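Local coordinates for reticulocyte binding protein (Streptococcus agalactiae COH1, PDB 3FAW), which probably hydrolyses the alpha-1,6 linkages of pullulan and related alpha-glucans, as a secreted, wall-anchored pullulanase of group B Streptococcus, at residues A[331-342]-A[660-671]; A[224-232]-A[320-328]. One frame throughout, in Å; residues are numbered along the deposited sequence.

In the fold
Both contacts use the long loop that follows strand 312-315 of the eight-stranded parallel barrel; both are partly buried, their centres about 20 and 21 Å from the centre of the chain. Contact 2 comes first, joining residues 320-328 to the loop between strands 212-216 and 241-242 of the antiparallel sheet that includes strand 202-209; contact 1 joins residues 331-342 to the segment leading into helix 668-671, beyond the last barrel strand, 614-618. Their chemistry differs: contact 1 is mostly polar, with serines, asparagines and a calcium ion, whereas contact 2 combines a beta bridge with aromatic packing around Trp-227. Asn-341 couples them, its OD1 lying 2.9 Å from Asn-325 N, a probable hydrogen bond.

Contact 1 (A[331-342]-A[660-671]); sequences RSTAYTSSDNNY and IHDSYDSSDAIN. With CA (calcium ion), chain D.
Two tyrosine rings of 331-342 rest on the short helix 668-671, beside a calcium site built from two loops of the TIM barrel. Over the centre of one face of Tyr-335 sits Ala-669 CB, 3.5 Å from the ring centroid and only 3° off the normal, a CH-pi contact that the small methyl permits; Ile-670 CD1 meets the edge. One face of Tyr-342 takes the Asn-671 amide, almost flat against it (planes 17° apart), with ND2 3.2 Å from Tyr-342 CE2 and displaced toward the rim. Tyr-664 O lies at this ring's edge. Tyr-342 also stacks with His-274, and its hydroxyl bonds Asp-277. The amide is held in its rotation because ND2 donates to Ser-663 O while OD1 accepts from Ser-663 OG.

At the backbone of the same tyrosine, the calcium is bound by the carbonyl oxygens of Asn-340 and Tyr-342, four waters, and Asp-665 OD1 at 2.4 Å. A carboxylate suits this place because its second oxygen can hold the loop: Asp-665 OD2 accepts from Asp-339 N at 2.8 Å, reached from above the carboxylate plane. An asparagine suits position 340 because both hydrogens of its ND2 are used, one toward Asp-665 O (3.0 Å) and the other toward Thr-336 OG1 in the amide plane.

Small hydroxyls serve the start of the helix. Ser-332 OG accepts from Asp-668 N at 2.8 Å, while Asp-668 OD2 receives Ser-332 N and also pairs with Arg-276, which probably favours its charged form. At the N-cap, Ser-667 OG takes a weak bond from Ile-670 N. This OG sits between the backbone N and the carbonyl carbon (chi1 66°), from where it also donates across to Ala-334 O, on a lone pair, at 2.7 Å.

Contact 2 (A[224-232]-A[320-328]); sequences LAEWDSNTV and SYFYVNEMD
Trp-227 meets Glu-326 and Phe-322 beside a single antiparallel beta bridge, Asp-228 with Asn-325, that ties a loop next to the antiparallel sheet containing strand 202-209 to a loop of the catalytic barrel. Trp-227 CB packs 3.5 Å from Glu-326 OE1, which also accepts from the Trp-227 backbone N. With CG anti to the backbone N (chi1 174°), the indole lies along the other loop: CD1 touches Val-324 CG1, and NE1 donates to a lone pair of Phe-322 O at 2.9 Å, which satisfies the polar atom of this buried ring. Farther out, CZ2 lies over one face of the Phe-322 ring, 3.6 Å from Phe-322 CE1. A long, flat side chain with one N-H suits a path running from a carboxylate past backbone carbonyls to an aromatic ring.

The bridge is a non-hydrogen-bonded pair, flanked by Glu-326 N to Trp-227 O and Ser-229 N to Val-324 O. Asp-228 and Asn-325 stack their end groups, planes 7° apart, and each closes an Asx turn, accepting the backbone N two residues on. Both residue types carry an oxygen on CG, the right reach for this turn: Asp-228 OD1 takes Asn-230 N, and Asn-325 OD1 takes Met-327 N at 3.1 Å.

Contact 1 (A[331-342]-A[660-671])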
loop_
_atom_site.group_PDB
_atom_site.type_symbol
_atom_site.label_atom_id
_atom_site.label_comp_id
_atom_site.label_asym_id
_atom_site.label_seq_id
_atom_site.Cartn_x
_atom_site.Cartn_y
_atom_site.Cartn_z
ATOM N N ARG A 331 24.880 -4.581 5.278
ATOM C CA ARG A 331 24.045 -4.631 6.468
ATOM C C ARG A 331 24.374 -3.467 7.401
ATOM O O ARG A 331 25.543 -3.190 7.676
ATOM C CB ARG A 331 24.257 -5.957 7.200
ATOM C CG ARG A 331 23.408 -6.130 8.452
ATOM C CD ARG A 331 23.744 -7.418 9.189
ATOM N NE ARG A 331 23.257 -8.599 8.471
ATOM C CZ ARG A 331 24.012 -9.534 7.890
ATOM N NH1 ARG A 331 25.341 -9.476 7.918
ATOM N NH2 ARG A 331 23.422 -10.552 7.276
ATOM N N SER A 332 23.333 -2.786 7.871
ATOM C CA SER A 332 23.465 -1.758 8.895
ATOM C C SER A 332 23.265 -2.443 10.245
ATOM O O SER A 332 22.154 -2.858 10.586
ATOM C CB SER A 332 22.438 -0.636 8.683
ATOM O OG SER A 332 21.165 -1.152 8.320
ATOM N N THR A 333 24.353 -2.561 11.000
ATOM C CA THR A 333 24.392 -3.405 12.197
ATOM C C THR A 333 24.153 -2.629 13.492
ATOM O O THR A 333 23.741 -3.212 14.498
ATOM C CB THR A 333 25.737 -4.132 12.295
ATOM O OG1 THR A 333 26.795 -3.168 12.356
ATOM C CG2 THR A 333 25.942 -5.033 11.084
ATOM N N ALA A 334 24.429 -1.326 13.472
ATOM C CA ALA A 334 24.095 -0.455 14.595
ATOM C C ALA A 334 22.583 -0.271 14.666
ATOM O O ALA A 334 21.902 -0.244 13.635
ATOM C CB ALA A 334 24.786 0.893 14.451
ATOM N N TYR A 335 22.060 -0.160 15.883
ATOM C CA TYR A 335 20.636 0.101 16.090
ATOM C C TYR A 335 20.378 1.602 16.006
ATOM O O TYR A 335 20.673 2.343 16.948
ATOM C CB TYR A 335 20.168 -0.436 17.444
ATOM C CG TYR A 335 20.081 -1.945 17.514
ATOM C CD1 TYR A 335 18.853 -2.593 17.484
ATOM C CD2 TYR A 335 21.231 -2.725 17.614
ATOM C CE1 TYR A 335 18.766 -3.981 17.556
ATOM C CE2 TYR A 335 21.157 -4.114 17.685
ATOM C CZ TYR A 335 19.923 -4.733 17.653
ATOM O OH TYR A 335 19.841 -6.102 17.719
ATOM N N THR A 336 19.839 2.037 14.867
ATOM C CA THR A 336 19.499 3.442 14.628
ATOM C C THR A 336 18.120 3.540 13.982
ATOM O O THR A 336 17.646 2.583 13.369
ATOM C CB THR A 336 20.528 4.131 13.703
ATOM O OG1 THR A 336 20.587 3.443 12.446
ATOM C CG2 THR A 336 21.911 4.142 14.340
ATOM N N SER A 337 17.482 4.697 14.116
ATOM C CA SER A 337 16.147 4.910 13.558
ATOM C C SER A 337 16.124 5.964 12.444
ATOM O O SER A 337 15.056 6.394 12.010
ATOM C CB SER A 337 15.175 5.291 14.675
ATOM O OG SER A 337 15.605 6.459 15.346
ATOM N N SER A 338 17.304 6.364 11.979
ATOM C CA SER A 338 17.431 7.377 10.937
ATOM C C SER A 338 18.733 7.198 10.168
ATOM O O SER A 338 19.682 6.597 10.673
ATOM C CB SER A 338 17.404 8.783 11.552
ATOM O OG SER A 338 16.099 9.127 11.991
ATOM N N ASP A 339 18.756 7.732 8.947
ATOM C CA ASP A 339 19.966 7.818 8.124
ATOM C C ASP A 339 20.526 6.437 7.787
ATOM O O ASP A 339 21.708 6.167 7.978
ATOM C CB ASP A 339 21.018 8.702 8.818
ATOM C CG ASP A 339 22.124 9.170 7.877
ATOM O OD1 ASP A 339 21.948 9.125 6.641
ATOM O OD2 ASP A 339 23.180 9.593 8.385
ATOM N N ASN A 340 19.654 5.567 7.283
ATOM C CA ASN A 340 20.057 4.261 6.778
ATOM C C ASN A 340 19.678 4.110 5.313
ATOM O O ASN A 340 18.675 4.664 4.867
ATOM C CB ASN A 340 19.407 3.159 7.609
ATOM C CG ASN A 340 19.964 3.097 9.017
ATOM O OD1 ASN A 340 20.998 2.482 9.253
ATOM N ND2 ASN A 340 19.281 3.740 9.958
ATOM N N ASN A 341 20.480 3.352 4.570
ATOM C CA ASN A 341 20.179 3.047 3.170
ATOM C C ASN A 341 18.853 2.291 3.045
ATOM O O ASN A 341 18.211 2.305 1.989
ATOM C CB ASN A 341 21.313 2.226 2.541
ATOM C CG ASN A 341 21.209 2.137 1.026
ATOM O OD1 ASN A 341 20.861 3.242 0.395
ATOM N ND2 ASN A 341 21.454 1.086 0.432
ATOM N N TYR A 342 18.467 1.622 4.131
ATOM C CA TYR A 342 17.154 0.997 4.253
ATOM C C TYR A 342 16.011 1.937 3.869
ATOM O O TYR A 342 16.049 3.127 4.169
ATOM C CB TYR A 342 16.935 0.532 5.695
ATOM C CG TYR A 342 15.660 -0.245 5.868
ATOM C CD1 TYR A 342 15.630 -1.611 5.648
ATOM C CD2 TYR A 342 14.473 0.392 6.222
ATOM C CE1 TYR A 342 14.467 -2.327 5.793
ATOM C CE2 TYR A 342 13.298 -0.320 6.368
ATOM C CZ TYR A 342 13.303 -1.681 6.151
ATOM O OH TYR A 342 12.145 -2.405 6.288
ATOM N N ILE A 660 10.906 1.413 18.516
ATOM C CA ILE A 660 10.632 2.188 17.302
ATOM C C ILE A 660 9.223 1.931 16.768
ATOM O O ILE A 660 8.847 0.787 16.509
ATOM C CB ILE A 660 11.670 1.892 16.196
ATOM C CG1 ILE A 660 13.096 2.174 16.699
ATOM C CG2 ILE A 660 11.375 2.714 14.947
ATOM C CD1 ILE A 660 13.309 3.570 17.277
ATOM N N HIS A 661 8.457 3.011 16.607
ATOM C CA HIS A 661 7.088 2.941 16.087
ATOM C C HIS A 661 6.985 3.349 14.614
ATOM O O HIS A 661 5.909 3.279 14.028
ATOM C CB HIS A 661 6.138 3.804 16.932
ATOM C CG HIS A 661 6.477 5.262 16.931
ATOM N ND1 HIS A 661 7.217 5.853 17.934
ATOM C CD2 HIS A 661 6.171 6.250 16.055
ATOM C CE1 HIS A 661 7.358 7.141 17.671
ATOM N NE2 HIS A 661 6.735 7.406 16.538
ATOM N N ASP A 662 8.091 3.779 14.013
ATOM C CA ASP A 662 8.100 4.128 12.587
ATOM C C ASP A 662 9.478 3.839 12.009
ATOM O O ASP A 662 10.347 4.713 11.969
ATOM C CB ASP A 662 7.698 5.598 12.399
ATOM C CG ASP A 662 7.581 6.013 10.933
ATOM O OD1 ASP A 662 7.663 5.155 10.029
ATOM O OD2 ASP A 662 7.393 7.221 10.687
ATOM N N SER A 663 9.668 2.603 11.554
ATOM C CA SER A 663 10.997 2.110 11.188
ATOM C C SER A 663 11.322 2.227 9.690
ATOM O O SER A 663 12.134 1.469 9.165
ATOM C CB SER A 663 11.164 0.661 11.669
ATOM O OG SER A 663 10.262 -0.210 11.018
ATOM N N TYR A 664 10.717 3.205 9.019
ATOM C CA TYR A 664 10.926 3.410 7.582
ATOM C C TYR A 664 12.385 3.717 7.212
ATOM O O TYR A 664 12.818 3.392 6.109
ATOM C CB TYR A 664 10.006 4.525 7.061
ATOM C CG TYR A 664 10.546 5.937 7.228
ATOM C CD1 TYR A 664 10.925 6.692 6.121
ATOM C CD2 TYR A 664 10.679 6.514 8.490
ATOM C CE1 TYR A 664 11.420 7.984 6.263
ATOM C CE2 TYR A 664 11.175 7.808 8.642
ATOM C CZ TYR A 664 11.542 8.536 7.525
ATOM O OH TYR A 664 12.030 9.819 7.662
ATOM N N ASP A 665 13.125 4.339 8.136
ATOM C CA ASP A 665 14.522 4.750 7.918
ATOM C C ASP A 665 15.443 4.160 9.011
ATOM O O ASP A 665 16.464 4.752 9.374
ATOM C CB ASP A 665 14.601 6.290 7.905
ATOM C CG ASP A 665 15.884 6.830 7.268
ATOM O OD1 ASP A 665 16.479 6.162 6.393
ATOM O OD2 ASP A 665 16.294 7.954 7.635
ATOM N N SER A 666 15.068 2.987 9.523
ATOM C CA SER A 666 15.808 2.314 10.587
ATOM C C SER A 666 16.733 1.257 10.002
ATOM O O SER A 666 16.552 0.816 8.864
ATOM C CB SER A 666 14.852 1.655 11.587
ATOM O OG SER A 666 14.150 2.618 12.353
ATOM N N SER A 667 17.712 0.844 10.801
ATOM C CA SER A 667 18.726 -0.113 10.361
ATOM C C SER A 667 18.173 -1.524 10.205
ATOM O O SER A 667 17.055 -1.824 10.638
ATOM C CB SER A 667 19.880 -0.145 11.359
ATOM O OG SER A 667 19.445 -0.658 12.607
ATOM N N ASP A 668 18.977 -2.388 9.592
ATOM C CA ASP A 668 18.678 -3.818 9.538
ATOM C C ASP A 668 18.617 -4.434 10.929
ATOM O O ASP A 668 17.851 -5.370 11.152
ATOM C CB ASP A 668 19.716 -4.560 8.698
ATOM C CG ASP A 668 19.607 -4.239 7.225
ATOM O OD1 ASP A 668 18.477 -4.237 6.694
ATOM O OD2 ASP A 668 20.653 -3.986 6.599
ATOM N N ALA A 669 19.422 -3.912 11.856
ATOM C CA ALA A 669 19.380 -4.346 13.261
ATOM C C ALA A 669 17.967 -4.211 13.845
ATOM O O ALA A 669 17.495 -5.094 14.564
ATOM C CB ALA A 669 20.370 -3.541 14.088
ATOM N N ILE A 670 17.304 -3.100 13.526
ATOM C CA ILE A 670 15.923 -2.863 13.939
ATOM C C ILE A 670 14.932 -3.684 13.115
ATOM O O ILE A 670 14.015 -4.287 13.669
ATOM C CB ILE A 670 15.546 -1.363 13.800
ATOM C CG1 ILE A 670 16.230 -0.532 14.890
ATOM C CG2 ILE A 670 14.028 -1.176 13.863
ATOM C CD1 ILE A 670 15.647 -0.740 16.280
ATOM N N ASN A 671 15.133 -3.707 11.798
ATOM C CA ASN A 671 14.104 -4.160 10.852
ATOM C C ASN A 671 14.115 -5.644 10.465
ATOM O O ASN A 671 13.168 -6.113 9.832
ATOM C CB ASN A 671 14.167 -3.310 9.572
ATOM C CG ASN A 671 13.434 -1.990 9.707
ATOM O OD1 ASN A 671 12.198 -2.048 10.180
ATOM N ND2 ASN A 671 13.972 -0.931 9.386
HETATM CA CA CA D . 16.479 5.406 4.147
HETATM O O HOH W 1 12.851 4.964 11.011
HETATM O O HOH W 2 17.183 4.794 1.863
HETATM O O HOH W 3 10.084 -3.106 8.720
HETATM O O HOH W 4 14.122 5.180 4.619
HETATM O O HOH W 5 18.431 7.271 4.019
HETATM O O HOH W 6 15.517 7.289 2.708
#

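Contact 2 (A[224-232]-A[320-328])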
loop_
_atom_site.group_PDB
_atom_site.type_symbol
_atom_site.label_atom_id
_atom_site.label_comp_id
_atom_site.label_asym_id
_atom_site.label_seq_id
_atom_site.Cartn_x
_atom_site.Cartn_y
_atom_site.Cartn_z
ATOM N N LEU A 224 15.184 -0.002 -15.347
ATOM C CA LEU A 224 16.036 1.164 -15.130
ATOM C C LEU A 224 17.503 0.780 -14.963
ATOM O O LEU A 224 17.826 -0.373 -14.670
ATOM C CB LEU A 224 15.605 1.917 -13.866
ATOM C CG LEU A 224 14.144 2.338 -13.674
ATOM C CD1 LEU A 224 13.918 2.750 -12.226
ATOM C CD2 LEU A 224 13.750 3.466 -14.627
ATOM N N ALA A 225 18.380 1.767 -15.142
ATOM C CA ALA A 225 19.791 1.638 -14.783
ATOM C C ALA A 225 19.924 1.598 -13.265
ATOM O O ALA A 225 19.077 2.142 -12.556
ATOM C CB ALA A 225 20.595 2.801 -15.348
ATOM N N GLU A 226 20.977 0.947 -12.771
ATOM C CA GLU A 226 21.267 0.935 -11.334
ATOM C C GLU A 226 21.215 2.369 -10.802
ATOM O O GLU A 226 21.749 3.288 -11.427
ATOM C CB GLU A 226 22.617 0.260 -11.022
ATOM C CG GLU A 226 23.894 1.006 -11.469
ATOM C CD GLU A 226 24.102 1.046 -12.980
ATOM O OE1 GLU A 226 23.413 0.313 -13.721
ATOM O OE2 GLU A 226 24.967 1.822 -13.430
ATOM N N TRP A 227 20.547 2.549 -9.667
ATOM C CA TRP A 227 20.183 3.883 -9.175
ATOM C C TRP A 227 20.807 4.180 -7.811
ATOM O O TRP A 227 20.732 3.370 -6.879
ATOM C CB TRP A 227 18.655 4.012 -9.122
ATOM C CG TRP A 227 18.131 5.274 -8.495
ATOM C CD1 TRP A 227 17.292 5.362 -7.423
ATOM C CD2 TRP A 227 18.402 6.624 -8.903
ATOM N NE1 TRP A 227 17.028 6.680 -7.137
ATOM C CE2 TRP A 227 17.693 7.475 -8.027
ATOM C CE3 TRP A 227 19.177 7.198 -9.919
ATOM C CZ2 TRP A 227 17.735 8.868 -8.134
ATOM C CZ3 TRP A 227 19.218 8.582 -10.025
ATOM C CH2 TRP A 227 18.500 9.401 -9.137
ATOM N N ASP A 228 21.437 5.346 -7.723
ATOM C CA ASP A 228 21.987 5.865 -6.475
ATOM C C ASP A 228 21.623 7.343 -6.401
ATOM O O ASP A 228 22.175 8.150 -7.146
ATOM C CB ASP A 228 23.513 5.671 -6.444
ATOM C CG ASP A 228 24.163 6.257 -5.197
ATOM O OD1 ASP A 228 23.445 6.592 -4.230
ATOM O OD2 ASP A 228 25.404 6.384 -5.187
ATOM N N SER A 229 20.694 7.690 -5.507
ATOM C CA SER A 229 20.165 9.065 -5.429
ATOM C C SER A 229 21.204 10.121 -5.046
ATOM O O SER A 229 20.968 11.316 -5.242
ATOM C CB SER A 229 18.951 9.151 -4.495
ATOM O OG SER A 229 19.242 8.699 -3.185
ATOM N N ASN A 230 22.347 9.690 -4.510
ATOM C CA ASN A 230 23.470 10.601 -4.270
ATOM C C ASN A 230 24.031 11.220 -5.558
ATOM O O ASN A 230 24.651 12.280 -5.513
ATOM C CB ASN A 230 24.595 9.887 -3.511
ATOM C CG ASN A 230 24.265 9.658 -2.042
ATOM O OD1 ASN A 230 24.546 8.590 -1.498
ATOM N ND2 ASN A 230 23.674 10.661 -1.393
ATOM N N THR A 231 23.800 10.570 -6.697
ATOM C CA THR A 231 24.313 11.053 -7.984
ATOM C C THR A 231 23.475 12.175 -8.610
ATOM O O THR A 231 23.869 12.738 -9.631
ATOM C CB THR A 231 24.440 9.900 -9.015
ATOM O OG1 THR A 231 23.136 9.413 -9.366
ATOM C CG2 THR A 231 25.291 8.756 -8.453
ATOM N N VAL A 232 22.326 12.492 -8.013
ATOM C CA VAL A 232 21.456 13.563 -8.511
ATOM C C VAL A 232 22.191 14.896 -8.642
ATOM O O VAL A 232 22.954 15.276 -7.761
ATOM C CB VAL A 232 20.224 13.774 -7.579
ATOM C CG1 VAL A 232 19.583 15.146 -7.808
ATOM C CG2 VAL A 232 19.202 12.666 -7.784
ATOM N N SER A 320 10.240 0.902 -8.228
ATOM C CA SER A 320 11.379 1.782 -7.984
ATOM C C SER A 320 11.026 2.923 -7.044
ATOM O O SER A 320 10.056 3.638 -7.268
ATOM C CB SER A 320 11.922 2.365 -9.292
ATOM O OG SER A 320 12.969 3.292 -9.029
ATOM N N TYR A 321 11.820 3.062 -5.985
ATOM C CA TYR A 321 11.715 4.197 -5.065
ATOM C C TYR A 321 13.004 5.012 -5.077
ATOM O O TYR A 321 14.067 4.505 -5.443
ATOM C CB TYR A 321 11.347 3.746 -3.646
ATOM C CG TYR A 321 12.183 2.626 -3.055
ATOM C CD1 TYR A 321 13.349 2.902 -2.334
ATOM C CD2 TYR A 321 11.786 1.296 -3.176
ATOM C CE1 TYR A 321 14.109 1.880 -1.770
ATOM C CE2 TYR A 321 12.539 0.264 -2.607
ATOM C CZ TYR A 321 13.698 0.564 -1.908
ATOM O OH TYR A 321 14.443 -0.447 -1.344
ATOM N N PHE A 322 12.891 6.273 -4.668
ATOM C CA PHE A 322 13.894 7.296 -4.981
ATOM C C PHE A 322 15.081 7.337 -4.016
ATOM O O PHE A 322 16.238 7.275 -4.443
ATOM C CB PHE A 322 13.213 8.675 -5.038
ATOM C CG PHE A 322 14.100 9.783 -5.552
ATOM C CD1 PHE A 322 14.152 10.074 -6.910
ATOM C CD2 PHE A 322 14.868 10.546 -4.674
ATOM C CE1 PHE A 322 14.965 11.101 -7.389
ATOM C CE2 PHE A 322 15.682 11.575 -5.141
ATOM C CZ PHE A 322 15.730 11.854 -6.499
ATOM N N TYR A 323 14.804 7.457 -2.722
ATOM C CA TYR A 323 15.869 7.635 -1.728
ATOM C C TYR A 323 16.551 6.307 -1.399
ATOM O O TYR A 323 16.150 5.599 -0.472
ATOM C CB TYR A 323 15.319 8.288 -0.462
ATOM C CG TYR A 323 14.763 9.672 -0.692
ATOM C CD1 TYR A 323 13.397 9.917 -0.598
ATOM C CD2 TYR A 323 15.601 10.742 -1.003
ATOM C CE1 TYR A 323 12.872 11.186 -0.801
ATOM C CE2 TYR A 323 15.085 12.023 -1.211
ATOM C CZ TYR A 323 13.718 12.232 -1.110
ATOM O OH TYR A 323 13.190 13.485 -1.311
ATOM N N VAL A 324 17.581 5.983 -2.175
ATOM C CA VAL A 324 18.285 4.709 -2.049
ATOM C C VAL A 324 19.591 4.702 -2.855
ATOM O O VAL A 324 19.728 5.427 -3.845
ATOM C CB VAL A 324 17.399 3.533 -2.540
ATOM C CG1 VAL A 324 17.254 3.566 -4.059
ATOM C CG2 VAL A 324 17.963 2.189 -2.083
ATOM N N ASN A 325 20.538 3.880 -2.407
ATOM C CA ASN A 325 21.735 3.539 -3.169
ATOM C C ASN A 325 21.720 2.038 -3.387
ATOM O O ASN A 325 22.026 1.261 -2.479
ATOM C CB ASN A 325 23.015 3.948 -2.431
ATOM C CG ASN A 325 24.288 3.592 -3.205
ATOM O OD1 ASN A 325 24.236 3.129 -4.347
ATOM N ND2 ASN A 325 25.436 3.821 -2.582
ATOM N N GLU A 326 21.353 1.635 -4.595
ATOM C CA GLU A 326 21.184 0.221 -4.914
ATOM C C GLU A 326 22.521 -0.520 -5.067
ATOM O O GLU A 326 22.548 -1.748 -5.114
ATOM C CB GLU A 326 20.339 0.075 -6.182
ATOM C CG GLU A 326 18.929 0.657 -6.052
ATOM C CD GLU A 326 18.162 0.678 -7.365
ATOM O OE1 GLU A 326 18.792 0.565 -8.443
ATOM O OE2 GLU A 326 16.917 0.808 -7.313
ATOM N N MET A 327 23.621 0.228 -5.135
ATOM C CA MET A 327 24.953 -0.358 -5.216
ATOM C C MET A 327 25.566 -0.656 -3.835
ATOM O O MET A 327 26.677 -1.177 -3.757
ATOM C CB MET A 327 25.873 0.557 -6.029
ATOM C CG MET A 327 25.410 0.791 -7.470
ATOM S SD MET A 327 25.074 -0.727 -8.403
ATOM C CE MET A 327 26.660 -1.565 -8.318
ATOM N N ASP A 328 24.837 -0.337 -2.762
ATOM C CA ASP A 328 25.264 -0.617 -1.383
ATOM C C ASP A 328 24.290 -1.611 -0.755
ATOM O O ASP A 328 23.194 -1.233 -0.327
ATOM C CB ASP A 328 25.298 0.692 -0.581
ATOM C CG ASP A 328 25.555 0.484 0.910
ATOM O OD1 ASP A 328 26.105 -0.566 1.311
ATOM O OD2 ASP A 328 25.208 1.397 1.688
HETATM O O HOH W 7 17.330 1.006 -10.748
#